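Local structure of Cas13d (uncultured Ruminococcus sp, 6IV9) at residues 54-59 against 73-78; 372-377 against 425-430. The protein binds a CRISPR RNA and, as a Cas13d nuclease, uses two HEPN domains for CRISPR RNA maturation and cleavage of target RNA. The protein carries 2 engineered substitutions. One frame throughout, in Å; residues are numbered along the deposited sequence.

Contact 1 closes before contact 2 opens along the chain. Contact 1 joins helix 54-58 to the end of strand 69-75, a strand of the small four-stranded antiparallel sheet. Contact 2 lies in the helical part, where the turn before helix 376-386 packs on helix 420-432. Their centres are 14 Å apart. Their nearest atoms are about 4 Å apart, without touching. Two bonds tie the neighbourhoods together: Gly-76 O with Arg-431 NH1, and Lys-77 NZ with Asn-371 O. Nucleotides 29 to 33 of the CRISPR RNA, chain B, run past both contacts. Contact 1 meets A29 and C30, and contact 2 meets U31 to C33. A21 touches contact 1 separately, at the start of helix 54-58.

Contact 1. Residues 54-59 against 73-78; sequences SVKAAG and TSFGKG. With nucleotides of chain B.
The ring of Phe-75 meets the C-terminal turn of helix 54-58 mainly through carbonyl oxygens. Its CE2 lies 3.4 Å from Lys-56 O and its CD2 lies 3.5 Å from Gly-59 O, both approached obliquely. The Lys-56 side chain crosses the Phe-75 side chain at about a right angle. One face of the ring carries the base of C30 of chain B, with O2 of that base over the ring centre. The packing is tight: Phe-75 CE1 is 3.2 Å from C30 C2. An alanine in place of Phe-75 would probably leave the C30 base without its aromatic support and open a gap beside Lys-56.

Behind the ring, the backbones are joined. Phe-75 N donates to Gly-59 O at 3.3 Å, and Ser-74 CA makes a CH...O contact with the same oxygen. Gly-59 closes the helix in a Schellman motif, with phi at 119°. Lys-56 bends at chi2 (-72°), which places CD near Phe-75 CZ and A29 O2' of chain B. Its NZ bonds A29 N3 at 3.1 Å. NZ also bonds Lys-61 O and forms a salt bridge with an RNA phosphate. Gly-78 O accepts a nearly straight bond from C30 N4 at 3.2 Å.

Ser-74 OG is held by Glu-84 and Asn-104. Helix 54-58 leads into edge strand 60-65, which pairs with strand 69-75. Val-55 and Ala-58 lean on strand 129-132.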
loop_
_atom_site.group_PDB
_atom_site.type_symbol
_atom_site.label_atom_id
_atom_site.label_comp_id
_atom_site.label_asym_id
_atom_site.label_seq_id
_atom_site.Cartn_x
_atom_site.Cartn_y
_atom_site.Cartn_z
ATOM N N SER A 54 11.711 10.767 -24.186
ATOM C CA SER A 54 12.605 11.941 -24.342
ATOM C C SER A 54 11.805 13.231 -24.130
ATOM O O SER A 54 12.377 14.225 -23.777
ATOM C CB SER A 54 13.351 11.922 -25.632
ATOM O OG SER A 54 12.499 12.226 -26.700
ATOM N N VAL A 55 10.509 13.188 -24.402
ATOM C CA VAL A 55 9.679 14.400 -24.187
ATOM C C VAL A 55 9.660 14.740 -22.693
ATOM O O VAL A 55 9.839 15.876 -22.367
ATOM C CB VAL A 55 8.269 14.221 -24.777
ATOM C CG1 VAL A 55 7.397 15.421 -24.505
ATOM C CG2 VAL A 55 8.316 13.933 -26.263
ATOM N N LYS A 56 9.428 13.754 -21.837
ATOM C CA LYS A 56 9.439 13.988 -20.374
ATOM C C LYS A 56 10.855 14.350 -19.917
ATOM O O LYS A 56 10.995 15.252 -19.147
ATOM C CB LYS A 56 8.972 12.736 -19.636
ATOM C CG LYS A 56 7.559 12.292 -19.953
ATOM C CD LYS A 56 6.506 13.181 -19.384
ATOM C CE LYS A 56 5.111 12.729 -19.749
ATOM N NZ LYS A 56 4.075 13.578 -19.150
ATOM N N ALA A 57 11.855 13.645 -20.431
ATOM C CA ALA A 57 13.262 13.881 -20.030
ATOM C C ALA A 57 13.675 15.322 -20.355
ATOM O O ALA A 57 14.237 15.949 -19.507
ATOM C CB ALA A 57 14.156 12.873 -20.694
ATOM N N ALA A 58 13.295 15.818 -21.529
ATOM C CA ALA A 58 13.616 17.176 -22.029
ATOM C C ALA A 58 12.951 18.261 -21.175
ATOM O O ALA A 58 13.393 19.385 -21.238
ATOM C CB ALA A 58 13.268 17.305 -23.484
ATOM N N GLY A 59 11.898 17.919 -20.435
ATOM C CA GLY A 59 11.233 18.888 -19.548
ATOM C C GLY A 59 9.768 19.190 -19.841
ATOM O O GLY A 59 9.215 19.929 -19.069
ATOM N N THR A 73 3.179 22.764 -20.284
ATOM C CA THR A 73 3.814 22.986 -18.974
ATOM C C THR A 73 5.140 22.231 -18.922
ATOM O O THR A 73 5.320 21.292 -19.657
ATOM C CB THR A 73 2.934 22.532 -17.804
ATOM O OG1 THR A 73 2.811 21.118 -17.860
ATOM C CG2 THR A 73 1.574 23.185 -17.770
ATOM N N SER A 74 6.033 22.706 -18.079
ATOM C CA SER A 74 7.344 22.062 -17.853
ATOM C C SER A 74 7.435 21.668 -16.381
ATOM O O SER A 74 6.601 22.063 -15.601
ATOM C CB SER A 74 8.501 22.918 -18.280
ATOM O OG SER A 74 8.668 24.024 -17.432
ATOM N N PHE A 75 8.424 20.868 -16.045
ATOM C CA PHE A 75 8.520 20.429 -14.644
ATOM C C PHE A 75 9.172 21.491 -13.773
ATOM O O PHE A 75 10.249 21.951 -14.053
ATOM C CB PHE A 75 9.357 19.160 -14.536
ATOM C CG PHE A 75 8.756 17.968 -15.218
ATOM C CD1 PHE A 75 7.822 17.183 -14.579
ATOM C CD2 PHE A 75 9.148 17.620 -16.491
ATOM C CE1 PHE A 75 7.284 16.077 -15.206
ATOM C CE2 PHE A 75 8.612 16.511 -17.117
ATOM C CZ PHE A 75 7.676 15.749 -16.472
ATOM N N GLY A 76 8.474 21.814 -12.704
ATOM C CA GLY A 76 9.006 22.628 -11.609
ATOM C C GLY A 76 9.540 21.690 -10.536
ATOM O O GLY A 76 9.827 20.544 -10.843
ATOM N N LYS A 77 9.684 22.172 -9.312
ATOM C CA LYS A 77 10.151 21.309 -8.212
ATOM C C LYS A 77 9.068 20.273 -7.917
ATOM O O LYS A 77 7.913 20.631 -7.895
ATOM C CB LYS A 77 10.447 22.133 -6.960
ATOM C CG LYS A 77 11.352 21.453 -5.947
ATOM C CD LYS A 77 11.330 22.046 -4.559
ATOM C CE LYS A 77 12.046 21.184 -3.538
ATOM N NZ LYS A 77 11.574 19.783 -3.544
ATOM N N GLY A 78 9.467 19.023 -7.732
ATOM C CA GLY A 78 8.502 17.972 -7.382
ATOM C C GLY A 78 7.404 17.859 -8.415
ATOM O O GLY A 78 7.713 17.642 -9.566
ATOM P P C B 30 7.031 7.805 -15.136
ATOM O OP1 C B 30 7.889 6.711 -15.506
ATOM O OP2 C B 30 6.450 7.913 -13.786
ATOM O "O5'" C B 30 7.789 9.194 -15.277
ATOM C "C5'" C B 30 8.644 9.449 -16.399
ATOM C "C4'" C B 30 9.529 10.630 -16.097
ATOM O "O4'" C B 30 8.742 11.835 -15.913
ATOM C "C3'" C B 30 10.392 10.599 -14.855
ATOM O "O3'" C B 30 11.495 9.729 -15.025
ATOM C "C2'" C B 30 10.812 12.071 -14.774
ATOM O "O2'" C B 30 11.876 12.389 -15.663
ATOM C "C1'" C B 30 9.513 12.762 -15.185
ATOM N N1 C B 30 8.722 13.250 -14.050
ATOM C C2 C B 30 9.230 14.361 -13.398
ATOM O O2 C B 30 10.286 14.860 -13.820
ATOM N N3 C B 30 8.567 14.863 -12.334
ATOM C C4 C B 30 7.394 14.341 -11.970
ATOM N N4 C B 30 6.733 14.942 -10.994
ATOM C C5 C B 30 6.823 13.224 -12.652
ATOM C C6 C B 30 7.485 12.764 -13.727
ATOM P P A B 29 1.057 6.804 -14.377
ATOM O OP1 A B 29 1.099 7.198 -13.013
ATOM O OP2 A B 29 -0.058 7.183 -15.278
ATOM O "O5'" A B 29 2.442 7.324 -14.971
ATOM C "C5'" A B 29 2.825 6.971 -16.303
ATOM C "C4'" A B 29 3.560 8.140 -16.909
ATOM O "O4'" A B 29 2.646 9.266 -16.940
ATOM C "C3'" A B 29 4.733 8.658 -16.092
ATOM O "O3'" A B 29 5.884 7.816 -16.228
ATOM C "C2'" A B 29 4.871 10.063 -16.672
ATOM O "O2'" A B 29 5.505 10.038 -17.948
ATOM C "C1'" A B 29 3.389 10.460 -16.814
ATOM N N9 A B 29 2.907 11.141 -15.652
ATOM C C8 A B 29 2.241 10.634 -14.562
ATOM N N7 A B 29 2.100 11.497 -13.594
ATOM C C5 A B 29 2.736 12.636 -14.061
ATOM C C6 A B 29 2.981 13.884 -13.480
ATOM N N6 A B 29 2.551 14.234 -12.270
ATOM N N1 A B 29 3.666 14.796 -14.212
ATOM C C2 A B 29 4.077 14.453 -15.432
ATOM N N3 A B 29 3.929 13.301 -16.073
ATOM C C4 A B 29 3.274 12.413 -15.307
ATOM P P A B 21 9.859 9.035 -27.239
ATOM O OP1 A B 21 10.883 9.747 -26.610
ATOM O OP2 A B 21 9.458 7.717 -26.702
ATOM O "O5'" A B 21 8.601 10.002 -27.362
ATOM C "C5'" A B 21 7.625 9.990 -26.394
ATOM C "C4'" A B 21 6.340 10.540 -26.944
ATOM O "O4'" A B 21 5.860 9.617 -27.947
ATOM C "C3'" A B 21 5.283 10.570 -25.843
ATOM O "O3'" A B 21 5.153 11.847 -25.294
ATOM C "C2'" A B 21 4.005 10.145 -26.528
ATOM O "O2'" A B 21 3.387 11.224 -27.182
ATOM C "C1'" A B 21 4.529 9.210 -27.614
ATOM N N9 A B 21 4.538 7.769 -27.369
ATOM C C8 A B 21 5.615 6.914 -27.297
ATOM N N7 A B 21 5.282 5.650 -27.279
ATOM C C5 A B 21 3.895 5.675 -27.355
ATOM C C6 A B 21 2.925 4.662 -27.315
ATOM N N6 A B 21 3.206 3.363 -27.289
ATOM N N1 A B 21 1.634 5.033 -27.394
ATOM C C2 A B 21 1.337 6.332 -27.445
ATOM N N3 A B 21 2.151 7.375 -27.465
ATOM C C4 A B 21 3.431 6.973 -27.414
HETATM O O HOH W 1 11.369 21.214 -16.684
#

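Contact 2. Residues 372-377 against 425-430; sequences LGFSIK and ALVRKL. With nucleotides of chain B.
Leu-426 CD2 sits over the centre of the Phe-374 ring in a CH-pi contact, 3.7 Å from the centroid and 13° off the normal. Val-427 CG2 meets the same ring at its edge, in plane, 3.7 Å from Phe-374 CD2. Leu-430 CD1 touches Phe-374 CB at 3.6 Å. Leu-372 CB lies over the opposite face, toward the rim. Tyr-415 packs edge-to-face with this ring. Gly-373 fits closely too, since a CB there would clash with Val-427 CG2. No hydrogen bond joins the two segments; they meet by apolar contact.

On the outer side of the helix, exposed Arg-428 and Lys-429 make no contact with 372-377. The RNA-facing side is more polar. Val-427 CG1 is 3.8 Å from U31 O2' of chain B, and Leu-430 CB is 3.6 Å from U31 O3'. Gly-373 O accepts an unusually short bond from U31 O2' (2.5 Å), and Gly-373 N gives a weak one to C32 O2' at 3.4 Å.

Ser-375 is the N-cap of helix 376-386, with its OG bonded to Lys-378 N. A glycine turn ahead of a capped helix thus touches two ribose 2'-hydroxyls, one by a weak bond, consistent with backbone recognition that does not depend on base identity.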
loop_
_atom_site.group_PDB
_atom_site.type_symbol
_atom_site.label_atom_id
_atom_site.label_comp_id
_atom_site.label_asym_id
_atom_site.label_seq_id
_atom_site.Cartn_x
_atom_site.Cartn_y
_atom_site.Cartn_z
ATOM N N LEU A 372 13.237 15.884 -1.433
ATOM C CA LEU A 372 14.377 16.554 -2.112
ATOM C C LEU A 372 14.374 16.347 -3.638
ATOM O O LEU A 372 14.955 17.165 -4.311
ATOM C CB LEU A 372 15.653 15.947 -1.533
ATOM C CG LEU A 372 16.448 16.761 -0.529
ATOM C CD1 LEU A 372 15.610 17.796 0.167
ATOM C CD2 LEU A 372 17.151 15.858 0.455
ATOM N N GLY A 373 13.733 15.297 -4.151
ATOM C CA GLY A 373 13.768 15.008 -5.595
ATOM C C GLY A 373 14.838 13.990 -5.962
ATOM O O GLY A 373 15.076 13.770 -7.119
ATOM N N PHE A 374 15.482 13.419 -4.959
ATOM C CA PHE A 374 16.472 12.330 -5.121
ATOM C C PHE A 374 16.565 11.567 -3.798
ATOM O O PHE A 374 16.165 12.090 -2.792
ATOM C CB PHE A 374 17.821 12.854 -5.599
ATOM C CG PHE A 374 18.329 14.004 -4.787
ATOM C CD1 PHE A 374 19.038 13.790 -3.626
ATOM C CD2 PHE A 374 18.062 15.300 -5.166
ATOM C CE1 PHE A 374 19.489 14.856 -2.874
ATOM C CE2 PHE A 374 18.517 16.364 -4.417
ATOM C CZ PHE A 374 19.222 16.136 -3.271
ATOM N N SER A 375 17.137 10.374 -3.843
ATOM C CA SER A 375 17.200 9.513 -2.647
ATOM C C SER A 375 18.471 9.772 -1.844
ATOM O O SER A 375 19.531 9.543 -2.348
ATOM C CB SER A 375 17.081 8.076 -3.040
ATOM O OG SER A 375 17.323 7.222 -1.962
ATOM N N ILE A 376 18.307 10.268 -0.629
ATOM C CA ILE A 376 19.457 10.477 0.288
ATOM C C ILE A 376 20.038 9.105 0.645
ATOM O O ILE A 376 21.235 8.936 0.604
ATOM C CB ILE A 376 19.006 11.258 1.527
ATOM C CG1 ILE A 376 18.770 12.729 1.193
ATOM C CG2 ILE A 376 20.003 11.091 2.642
ATOM C CD1 ILE A 376 20.009 13.468 0.812
ATOM N N LYS A 377 19.167 8.141 0.899
ATOM C CA LYS A 377 19.594 6.772 1.255
ATOM C C LYS A 377 20.417 6.191 0.105
ATOM O O LYS A 377 21.413 5.571 0.361
ATOM C CB LYS A 377 18.348 5.929 1.500
ATOM C CG LYS A 377 18.547 4.431 1.581
ATOM C CD LYS A 377 17.270 3.737 1.955
ATOM C CE LYS A 377 17.306 2.236 1.799
ATOM N NZ LYS A 377 16.022 1.618 2.213
ATOM N N ALA A 425 20.710 20.806 -9.241
ATOM C CA ALA A 425 21.518 20.269 -10.354
ATOM C C ALA A 425 21.359 18.753 -10.425
ATOM O O ALA A 425 21.312 18.229 -11.504
ATOM C CB ALA A 425 22.959 20.653 -10.176
ATOM N N LEU A 426 21.347 18.095 -9.275
ATOM C CA LEU A 426 21.204 16.623 -9.230
ATOM C C LEU A 426 19.841 16.204 -9.795
ATOM O O LEU A 426 19.793 15.294 -10.588
ATOM C CB LEU A 426 21.374 16.190 -7.782
ATOM C CG LEU A 426 21.331 14.694 -7.554
ATOM C CD1 LEU A 426 22.229 13.988 -8.529
ATOM C CD2 LEU A 426 21.707 14.368 -6.133
ATOM N N VAL A 427 18.784 16.907 -9.421
ATOM C CA VAL A 427 17.430 16.580 -9.940
ATOM C C VAL A 427 17.430 16.754 -11.457
ATOM O O VAL A 427 16.947 15.891 -12.130
ATOM C CB VAL A 427 16.362 17.466 -9.284
ATOM C CG1 VAL A 427 15.021 17.318 -9.965
ATOM C CG2 VAL A 427 16.244 17.183 -7.803
ATOM N N ARG A 428 18.029 17.824 -11.956
ATOM C CA ARG A 428 18.033 18.030 -13.418
ATOM C C ARG A 428 18.745 16.860 -14.095
ATOM O O ARG A 428 18.226 16.361 -15.048
ATOM C CB ARG A 428 18.700 19.365 -13.739
ATOM C CG ARG A 428 18.724 19.717 -15.212
ATOM C CD ARG A 428 19.182 21.139 -15.429
ATOM N NE ARG A 428 18.110 22.073 -15.181
ATOM C CZ ARG A 428 18.272 23.320 -14.780
ATOM N NH1 ARG A 428 19.429 23.934 -14.955
ATOM N NH2 ARG A 428 17.270 23.955 -14.216
ATOM N N LYS A 429 19.883 16.423 -13.575
ATOM C CA LYS A 429 20.605 15.308 -14.227
ATOM C C LYS A 429 19.747 14.046 -14.202
ATOM O O LYS A 429 19.742 13.353 -15.177
ATOM C CB LYS A 429 21.929 15.011 -13.526
ATOM C CG LYS A 429 23.031 16.025 -13.759
ATOM C CD LYS A 429 24.262 15.690 -12.991
ATOM C CE LYS A 429 25.333 16.742 -13.108
ATOM N NZ LYS A 429 25.434 17.537 -11.864
ATOM N N LEU A 430 19.093 13.764 -13.081
ATOM C CA LEU A 430 18.233 12.564 -12.965
ATOM C C LEU A 430 17.059 12.676 -13.940
ATOM O O LEU A 430 16.736 11.709 -14.573
ATOM C CB LEU A 430 17.772 12.438 -11.516
ATOM C CG LEU A 430 18.902 12.132 -10.540
ATOM C CD1 LEU A 430 18.450 12.252 -9.108
ATOM C CD2 LEU A 430 19.504 10.776 -10.807
ATOM P P C B 32 14.908 9.643 -8.934
ATOM O OP1 C B 32 16.302 9.239 -8.566
ATOM O OP2 C B 32 13.990 8.616 -9.417
ATOM O "O5'" C B 32 14.305 10.442 -7.721
ATOM C "C5'" C B 32 13.580 9.843 -6.638
ATOM C "C4'" C B 32 12.920 10.916 -5.842
ATOM O "O4'" C B 32 11.890 11.530 -6.643
ATOM C "C3'" C B 32 12.187 10.412 -4.619
ATOM O "O3'" C B 32 13.072 10.289 -3.512
ATOM C "C2'" C B 32 11.157 11.497 -4.404
ATOM O "O2'" C B 32 11.668 12.633 -3.743
ATOM C "C1'" C B 32 10.758 11.814 -5.837
ATOM N N1 C B 32 9.623 10.997 -6.320
ATOM C C2 C B 32 8.360 11.221 -5.778
ATOM O O2 C B 32 8.241 12.048 -4.868
ATOM N N3 C B 32 7.306 10.525 -6.250
ATOM C C4 C B 32 7.476 9.645 -7.239
ATOM N N4 C B 32 6.401 8.994 -7.688
ATOM C C5 C B 32 8.741 9.449 -7.865
ATOM C C6 C B 32 9.782 10.138 -7.373
ATOM P P U B 31 11.957 8.979 -13.629
ATOM O OP1 U B 31 13.126 8.261 -14.123
ATOM O OP2 U B 31 10.819 8.404 -12.866
ATOM O "O5'" U B 31 12.451 10.064 -12.588
ATOM C "C5'" U B 31 13.625 10.852 -12.917
ATOM C "C4'" U B 31 13.781 11.897 -11.850
ATOM O "O4'" U B 31 12.687 12.824 -11.933
ATOM C "C3'" U B 31 13.722 11.451 -10.386
ATOM O "O3'" U B 31 14.935 10.802 -9.979
ATOM C "C2'" U B 31 13.469 12.774 -9.683
ATOM O "O2'" U B 31 14.637 13.546 -9.601
ATOM C "C1'" U B 31 12.496 13.430 -10.658
ATOM N N1 U B 31 11.134 13.139 -10.240
ATOM C C2 U B 31 10.610 13.924 -9.249
ATOM O O2 U B 31 11.249 14.814 -8.712
ATOM N N3 U B 31 9.330 13.613 -8.903
ATOM C C4 U B 31 8.541 12.610 -9.436
ATOM O O4 U B 31 7.411 12.419 -8.991
ATOM C C5 U B 31 9.166 11.848 -10.454
ATOM C C6 U B 31 10.411 12.126 -10.807
ATOM P P C B 33 13.124 8.958 -2.673
ATOM O OP1 C B 33 14.022 9.208 -1.525
ATOM O OP2 C B 33 13.305 7.813 -3.597
ATOM O "O5'" C B 33 11.634 8.811 -2.123
ATOM C "C5'" C B 33 11.088 9.770 -1.204
ATOM C "C4'" C B 33 9.634 9.545 -0.982
ATOM O "O4'" C B 33 8.906 9.903 -2.181
ATOM C "C3'" C B 33 9.205 8.110 -0.726
ATOM O "O3'" C B 33 9.403 7.759 0.629
ATOM C "C2'" C B 33 7.740 8.173 -1.083
ATOM O "O2'" C B 33 6.959 8.853 -0.115
ATOM C "C1'" C B 33 7.802 9.026 -2.343
ATOM N N1 C B 33 7.971 8.210 -3.568
ATOM C C2 C B 33 6.822 7.635 -4.115
ATOM O O2 C B 33 5.741 7.784 -3.524
ATOM N N3 C B 33 6.929 6.903 -5.243
ATOM C C4 C B 33 8.125 6.700 -5.800
ATOM N N4 C B 33 8.174 6.016 -6.936
ATOM C C5 C B 33 9.307 7.304 -5.287
ATOM C C6 C B 33 9.180 8.063 -4.190
#